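Side-chain contacts in flavoprotein (Thermotoga maritima, PDB 5V8S), which probably acts as an electron-transferring oxidoreductase, joining a mu-oxo-diiron centre to a flavodoxin domain expected to bind FMN: residues A[39-42]-A[43-46]; A[140-143]-A[144-147]; A[301-304]-A[305-308]. The protein carries 1 engineered substitution. All coordinates share one frame; numbering follows the deposited sequence.

Interaction 1: residues A[39-42]-A[43-46]; sequences YFEA and VWEI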
loop_
_atom_site.group_PDB
_atom_site.type_symbol
_atom_site.label_atom_id
_atom_site.label_comp_id
_atom_site.label_asym_id
_atom_site.label_seq_id
_atom_site.Cartn_x
_atom_site.Cartn_y
_atom_site.Cartn_z
ATOM N N TYR A 39 -8.065 -7.068 7.420
ATOM C CA TYR A 39 -8.213 -6.200 6.253
ATOM C C TYR A 39 -9.577 -6.484 5.631
ATOM O O TYR A 39 -9.759 -7.514 4.970
ATOM C CB TYR A 39 -7.117 -6.485 5.243
ATOM C CG TYR A 39 -5.717 -6.396 5.845
ATOM C CD1 TYR A 39 -5.199 -5.190 6.285
ATOM C CD2 TYR A 39 -4.950 -7.540 6.018
ATOM C CE1 TYR A 39 -3.927 -5.121 6.848
ATOM C CE2 TYR A 39 -3.680 -7.482 6.584
ATOM C CZ TYR A 39 -3.177 -6.275 6.985
ATOM O OH TYR A 39 -1.935 -6.214 7.549
ATOM N N PHE A 40 -10.531 -5.576 5.819
ATOM C CA PHE A 40 -11.836 -5.786 5.223
ATOM C C PHE A 40 -11.739 -5.663 3.711
ATOM O O PHE A 40 -11.044 -4.789 3.187
ATOM C CB PHE A 40 -12.851 -4.799 5.791
ATOM C CG PHE A 40 -14.268 -5.240 5.599
ATOM C CD1 PHE A 40 -14.714 -6.363 6.248
ATOM C CD2 PHE A 40 -15.121 -4.547 4.757
ATOM C CE1 PHE A 40 -16.010 -6.815 6.068
ATOM C CE2 PHE A 40 -16.422 -4.994 4.560
ATOM C CZ PHE A 40 -16.862 -6.123 5.241
ATOM N N GLU A 41 -12.444 -6.551 3.008
ATOM C CA GLU A 41 -12.323 -6.664 1.558
ATOM C C GLU A 41 -10.873 -6.962 1.130
ATOM O O GLU A 41 -10.495 -6.684 -0.009
ATOM C CB GLU A 41 -12.836 -5.401 0.836
ATOM C CG GLU A 41 -14.321 -5.117 1.001
ATOM C CD GLU A 41 -14.791 -3.803 0.332
ATOM O OE1 GLU A 41 -13.980 -2.873 0.106
ATOM O OE2 GLU A 41 -15.987 -3.720 -0.008
ATOM N N ALA A 42 -10.057 -7.511 2.039
ATOM C CA ALA A 42 -8.627 -7.731 1.822
ATOM C C ALA A 42 -7.880 -6.435 1.535
ATOM O O ALA A 42 -6.840 -6.450 0.884
ATOM C CB ALA A 42 -8.351 -8.786 0.744
ATOM N N VAL A 43 -8.376 -5.298 2.019
ATOM C CA VAL A 43 -7.632 -4.051 1.861
ATOM C C VAL A 43 -7.710 -3.076 3.036
ATOM O O VAL A 43 -6.696 -2.447 3.358
ATOM C CB VAL A 43 -7.931 -3.361 0.515
ATOM C CG1 VAL A 43 -9.365 -3.186 0.314
ATOM C CG2 VAL A 43 -7.212 -1.999 0.394
ATOM N N TRP A 44 -8.874 -2.912 3.672
ATOM C CA TRP A 44 -9.060 -1.830 4.645
ATOM C C TRP A 44 -8.646 -2.286 6.039
ATOM O O TRP A 44 -9.217 -3.218 6.601
ATOM C CB TRP A 44 -10.496 -1.306 4.637
ATOM C CG TRP A 44 -10.981 -1.036 3.269
ATOM C CD1 TRP A 44 -12.032 -1.647 2.656
ATOM C CD2 TRP A 44 -10.446 -0.110 2.318
ATOM N NE1 TRP A 44 -12.171 -1.175 1.378
ATOM C CE2 TRP A 44 -11.205 -0.237 1.141
ATOM C CE3 TRP A 44 -9.374 0.787 2.335
ATOM C CZ2 TRP A 44 -10.935 0.507 -0.013
ATOM C CZ3 TRP A 44 -9.105 1.537 1.181
ATOM C CH2 TRP A 44 -9.887 1.382 0.025
ATOM N N GLU A 45 -7.642 -1.623 6.594
ATOM C CA GLU A 45 -7.121 -1.970 7.914
ATOM C C GLU A 45 -8.171 -1.729 8.996
ATOM O O GLU A 45 -8.573 -0.586 9.235
ATOM C CB GLU A 45 -5.901 -1.104 8.193
ATOM C CG GLU A 45 -4.816 -1.156 7.111
ATOM C CD GLU A 45 -4.918 -0.037 6.029
ATOM O OE1 GLU A 45 -6.039 0.454 5.717
ATOM O OE2 GLU A 45 -3.855 0.335 5.481
ATOM N N ILE A 46 -8.587 -2.802 9.668
ATOM C CA ILE A 46 -9.592 -2.722 10.734
ATOM C C ILE A 46 -9.114 -3.490 11.962
ATOM O O ILE A 46 -9.668 -4.541 12.303
ATOM C CB ILE A 46 -10.992 -3.186 10.260
ATOM C CG1 ILE A 46 -10.965 -4.584 9.611
ATOM C CG2 ILE A 46 -11.560 -2.176 9.297
ATOM C CD1 ILE A 46 -12.400 -5.218 9.541
#

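Interaction 2: residues A[140-143]-A[144-147]; sequences VVKD and GEER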
loop_
_atom_site.group_PDB
_atom_site.type_symbol
_atom_site.label_atom_id
_atom_site.label_comp_id
_atom_site.label_asym_id
_atom_site.label_seq_id
_atom_site.Cartn_x
_atom_site.Cartn_y
_atom_site.Cartn_z
ATOM N N VAL A 140 -37.797 -13.329 -6.552
ATOM C CA VAL A 140 -37.365 -11.956 -6.783
ATOM C C VAL A 140 -38.465 -11.006 -6.339
ATOM O O VAL A 140 -39.625 -11.164 -6.734
ATOM C CB VAL A 140 -37.036 -11.733 -8.264
ATOM C CG1 VAL A 140 -36.839 -10.257 -8.572
ATOM C CG2 VAL A 140 -35.795 -12.516 -8.628
ATOM N N VAL A 141 -38.093 -9.997 -5.549
ATOM C CA VAL A 141 -38.990 -8.913 -5.168
ATOM C C VAL A 141 -38.582 -7.647 -5.906
ATOM O O VAL A 141 -37.384 -7.385 -6.107
ATOM C CB VAL A 141 -39.023 -8.674 -3.646
ATOM C CG1 VAL A 141 -39.780 -9.805 -2.935
ATOM C CG2 VAL A 141 -37.610 -8.501 -3.082
ATOM N N LYS A 142 -39.583 -6.869 -6.306
ATOM C CA LYS A 142 -39.392 -5.600 -6.990
ATOM C C LYS A 142 -39.483 -4.437 -6.007
ATOM O O LYS A 142 -39.908 -4.585 -4.857
ATOM C CB LYS A 142 -40.438 -5.430 -8.095
ATOM C CG LYS A 142 -40.318 -6.451 -9.219
ATOM C CD LYS A 142 -40.936 -5.957 -10.511
ATOM C CE LYS A 142 -42.405 -5.625 -10.341
ATOM N NZ LYS A 142 -43.102 -5.551 -11.668
ATOM N N ASP A 143 -39.097 -3.259 -6.489
ATOM C CA ASP A 143 -39.068 -2.071 -5.649
ATOM C C ASP A 143 -40.466 -1.763 -5.123
ATOM O O ASP A 143 -41.406 -1.563 -5.898
ATOM C CB ASP A 143 -38.543 -0.894 -6.464
ATOM C CG ASP A 143 -38.063 0.261 -5.594
ATOM O OD1 ASP A 143 -37.867 0.082 -4.373
ATOM O OD2 ASP A 143 -37.861 1.363 -6.146
ATOM N N GLY A 144 -40.592 -1.722 -3.800
ATOM C CA GLY A 144 -41.840 -1.388 -3.149
ATOM C C GLY A 144 -42.768 -2.558 -2.949
ATOM O O GLY A 144 -43.846 -2.379 -2.365
ATOM N N GLU A 145 -42.378 -3.748 -3.384
ATOM C CA GLU A 145 -43.264 -4.897 -3.302
ATOM C C GLU A 145 -43.510 -5.258 -1.847
ATOM O O GLU A 145 -42.615 -5.172 -1.008
ATOM C CB GLU A 145 -42.643 -6.090 -4.035
ATOM C CG GLU A 145 -43.467 -7.370 -3.938
ATOM C CD GLU A 145 -43.005 -8.474 -4.893
ATOM O OE1 GLU A 145 -42.169 -8.202 -5.785
ATOM O OE2 GLU A 145 -43.493 -9.621 -4.749
ATOM N N GLU A 146 -44.732 -5.669 -1.552
ATOM C CA GLU A 146 -45.092 -6.073 -0.213
ATOM C C GLU A 146 -45.477 -7.536 -0.241
ATOM O O GLU A 146 -46.071 -8.014 -1.203
ATOM C CB GLU A 146 -46.258 -5.235 0.311
ATOM C CG GLU A 146 -45.922 -3.772 0.516
ATOM C CD GLU A 146 -47.137 -2.920 0.827
ATOM O OE1 GLU A 146 -48.169 -3.479 1.237
ATOM O OE2 GLU A 146 -47.059 -1.688 0.654
ATOM N N ARG A 147 -45.117 -8.255 0.806
ATOM C CA ARG A 147 -45.457 -9.655 0.910
ATOM C C ARG A 147 -45.945 -9.942 2.309
ATOM O O ARG A 147 -45.324 -9.540 3.283
ATOM C CB ARG A 147 -44.268 -10.541 0.565
ATOM C CG ARG A 147 -43.954 -10.553 -0.917
ATOM C CD ARG A 147 -42.769 -11.437 -1.226
ATOM N NE ARG A 147 -43.168 -12.826 -1.345
ATOM C CZ ARG A 147 -43.543 -13.406 -2.477
ATOM N NH1 ARG A 147 -43.567 -12.723 -3.604
ATOM N NH2 ARG A 147 -43.884 -14.673 -2.475
HETATM O O HOH W 1 -42.165 -11.350 -6.166
#

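Interaction 3: residues A[301-304]-A[305-308]; sequences KFSD and EERP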
loop_
_atom_site.group_PDB
_atom_site.type_symbol
_atom_site.label_atom_id
_atom_site.label_comp_id
_atom_site.label_asym_id
_atom_site.label_seq_id
_atom_site.Cartn_x
_atom_site.Cartn_y
_atom_site.Cartn_z
ATOM N N LYS A 301 1.618 10.899 7.959
ATOM C CA LYS A 301 2.952 10.990 7.384
ATOM C C LYS A 301 3.450 9.614 6.957
ATOM O O LYS A 301 3.494 8.690 7.770
ATOM C CB LYS A 301 3.942 11.561 8.420
ATOM C CG LYS A 301 5.399 11.606 7.943
ATOM C CD LYS A 301 6.457 11.578 9.077
ATOM C CE LYS A 301 6.051 12.254 10.341
ATOM N NZ LYS A 301 7.186 12.202 11.335
ATOM N N PHE A 302 3.871 9.498 5.696
ATOM C CA PHE A 302 4.614 8.330 5.209
ATOM C C PHE A 302 6.100 8.664 5.292
ATOM O O PHE A 302 6.575 9.540 4.577
ATOM C CB PHE A 302 4.274 8.046 3.752
ATOM C CG PHE A 302 2.841 7.627 3.516
ATOM C CD1 PHE A 302 2.455 6.321 3.693
ATOM C CD2 PHE A 302 1.904 8.543 3.108
ATOM C CE1 PHE A 302 1.141 5.930 3.472
ATOM C CE2 PHE A 302 0.564 8.161 2.888
ATOM C CZ PHE A 302 0.206 6.861 3.058
ATOM N N SER A 303 6.831 7.969 6.143
ATOM C CA SER A 303 8.258 8.221 6.289
ATOM C C SER A 303 9.006 6.899 6.229
ATOM O O SER A 303 8.418 5.829 6.018
ATOM C CB SER A 303 8.569 8.909 7.615
ATOM O OG SER A 303 8.393 7.997 8.689
ATOM N N ASP A 304 10.316 6.978 6.442
ATOM C CA ASP A 304 11.105 5.759 6.443
ATOM C C ASP A 304 10.910 4.933 7.713
ATOM O O ASP A 304 11.428 3.822 7.796
ATOM C CB ASP A 304 12.581 6.068 6.120
ATOM C CG ASP A 304 13.288 6.881 7.181
ATOM O OD1 ASP A 304 12.829 6.944 8.328
ATOM O OD2 ASP A 304 14.339 7.472 6.860
ATOM N N GLU A 305 10.141 5.418 8.685
ATOM C CA GLU A 305 9.863 4.646 9.881
ATOM C C GLU A 305 8.385 4.437 10.140
ATOM O O GLU A 305 8.040 3.566 10.946
ATOM C CB GLU A 305 10.468 5.319 11.125
ATOM C CG GLU A 305 11.957 5.194 11.204
ATOM C CD GLU A 305 12.495 5.504 12.583
ATOM O OE1 GLU A 305 11.758 5.356 13.580
ATOM O OE2 GLU A 305 13.664 5.896 12.667
ATOM N N GLU A 306 7.506 5.187 9.487
ATOM C CA GLU A 306 6.090 5.095 9.808
ATOM C C GLU A 306 5.231 5.125 8.555
ATOM O O GLU A 306 5.570 5.730 7.543
ATOM C CB GLU A 306 5.626 6.127 10.863
ATOM C CG GLU A 306 6.014 7.583 10.644
ATOM C CD GLU A 306 5.729 8.458 11.888
ATOM O OE1 GLU A 306 5.708 7.924 13.022
ATOM O OE2 GLU A 306 5.522 9.682 11.735
ATOM N N ARG A 307 4.086 4.490 8.671
ATOM C CA ARG A 307 3.207 4.189 7.550
ATOM C C ARG A 307 1.778 4.215 8.091
ATOM O O ARG A 307 1.395 3.305 8.832
ATOM C CB ARG A 307 3.592 2.798 7.043
ATOM C CG ARG A 307 2.673 2.111 6.075
ATOM C CD ARG A 307 2.837 2.592 4.676
ATOM N NE ARG A 307 4.230 2.639 4.225
ATOM C CZ ARG A 307 4.874 1.650 3.610
ATOM N NH1 ARG A 307 4.281 0.485 3.347
ATOM N NH2 ARG A 307 6.108 1.859 3.210
ATOM N N PRO A 308 0.976 5.225 7.772
ATOM C CA PRO A 308 -0.426 5.218 8.206
ATOM C C PRO A 308 -1.245 4.175 7.478
ATOM O O PRO A 308 -0.919 3.733 6.379
ATOM C CB PRO A 308 -0.927 6.615 7.839
ATOM C CG PRO A 308 0.015 7.115 6.846
ATOM C CD PRO A 308 1.327 6.496 7.129
HETATM O O HOH W 2 6.016 4.909 4.540
#

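Interaction 1: residues A[39-42]-A[43-46]
Two backbone N-H groups grip the carbonyl oxygen of Phe40. Trp44 N, 2.9 Å from Phe40 O, lies in the carbonyl plane on a lone pair and donates almost straight (177°), whereas Val43 N, 3.0 Å from Phe40 O, stands well above that plane. Val43 and Trp44 thus face Phe40 together, a classic beta bulge in a tight hairpin whose type II turn spans Tyr39 to Ala42. Phe40 N bonds in return to Trp44 O at 2.8 Å. With its chain extended beyond CG (chi2 177°), Glu41 brings OE1 to the indole edge, 2.8 Å from Trp44 NE1 and near the ring plane. The carboxylate is met on its anti side and turned 45° from the indole; Tyr330 OH of the second subunit also bonds to Glu41 OE1, giving the oxygen of this buried residue two partners. Val43 CG1 lies 3.5 Å above the Trp44 ring plane, toward the rim. Phe40 CB packs on Ile46 CD1 at 3.8 Å, and the Phe40 side chain comes within about 5 Å of the mu-oxo-diiron centre. Helix 196-214 meets Phe40 through Val213 and Trp44 through Thr212, while Glu344 and Lys348 of helix 336-348 touch the Trp44 side chain.

Interaction 2: residues A[140-143]-A[144-147]
Glu145 turns its side chain back over Val141 and Lys142, and its carboxylate oxygens take up separate tasks. OE1 accepts from the backbone of the preceding segment, Lys142 N to Glu145 OE1 being 3.0 Å with an angle at the hydrogen of 166°; the donor comes to the anti side of the carboxylate, tilted out of its plane. CG set anti to the backbone N (chi1 177°) and a chain extended beyond it carry the carboxylate to this point, the Glu145 side chain crossing that of Val141 at about a right angle. Val141 CG1 rests 4.0 Å from Glu145 CD and 3.8 Å from Arg147 CD, so the buried valine packs against carbons of both charged chains.

The backbone closes a type II turn from Lys142 to Glu145, held by Glu145 N donating to Lys142 O at 3.0 Å. Gly144 occupies it with a positive phi of 86°, and Gly144 and Glu145 both face Phe156 of strand 152-158, forming a G1 beta bulge. In the metallo-beta-lactamase-like domain, this turn leads from edge strand 138-140 of one mixed sheet to edge strand 146-149 of the other. Asp143, beside the glycine, binds Lys227 in a salt bridge through OD2 and accepts from Met158 N through OD1.

Glu145 OE2 has different partners, a water and Arg147. The water donates to it at 2.6 Å and also to Val140 O at 2.6 Å, bridging side chain and backbone. Arg147 NH1 adds a weak hydrogen bond, part of a salt bridge, 3.3 Å from Glu145 OE2, with the carboxylate oxygen at the guanidinium edge.

Interaction 3: residues A[301-304]-A[305-308]
Glu306 and Ser303 meet in the loop that follows edge strand 296-302 of the flavodoxin-like parallel sheet and leads to helix 310-316. The chain reverses here round an ST turn: Ser303 OG accepts from Glu305 N at 3.1 Å, and Glu306 N donates to the same hydroxyl less directly, with an angle at the hydrogen of 135°. Ser303 N closes the loop on Glu306 O at 2.9 Å, nearly straight (172°).

From CB outward, the Glu306 side chain runs past the serine to the lysine. CB lies beside Ser303 OG at 4.0 Å. CG, lodged between the backbone N and the carbonyl carbon (chi1 50°), is pressed much closer, 3.1 Å from Ser303 OG. Beyond it the chain is extended and takes CD toward the end of Lys301, where OE2 forms a salt bridge with Lys301 NZ at 3.0 Å and also touches the neighbouring CE. The lysine, bent at chi3, crosses the glutamate obliquely; Glu280 offers NZ a second, long and weak ion pair.

Pro308 lies over one face of the Phe302 ring in a CH-pi contact, its CG 3.9 Å from the ring centroid, while Arg307 CD approaches the ring edge. Phe302 is buried, packing also on Ile310, Ile313 and helix 336-348. Two residues of the loop also reach the second subunit: Asp304 makes a salt bridge with its Lys70, and Arg307 NH2 bonds to its Val43 O, with the guanidinium in a cation-pi contact with its Tyr39. Back within the loop, Arg307 NE donates to a water, 2.9 Å from the water oxygen.

The contacts follow one another along the chain, each a short reversal of the backbone. Interaction 1 is the buried hairpin on the diiron side, interaction 2 links the edge strands of the two mixed sheets of the metallo-beta-lactamase-like domain, and interaction 3 lies in the flavodoxin domain. Within one chain the centres of interactions 1 and 3 are about 19 Å apart, those of 1 and 2 about 33 Å, and those of 2 and 3 about 50 Å, on opposite sides of the chain's centre. Across the dimer, residues 301-308 of one subunit meet the 39-46 hairpin of the other, so flavodoxin and diiron domains of different subunits are joined; interaction 2 touches no other chain.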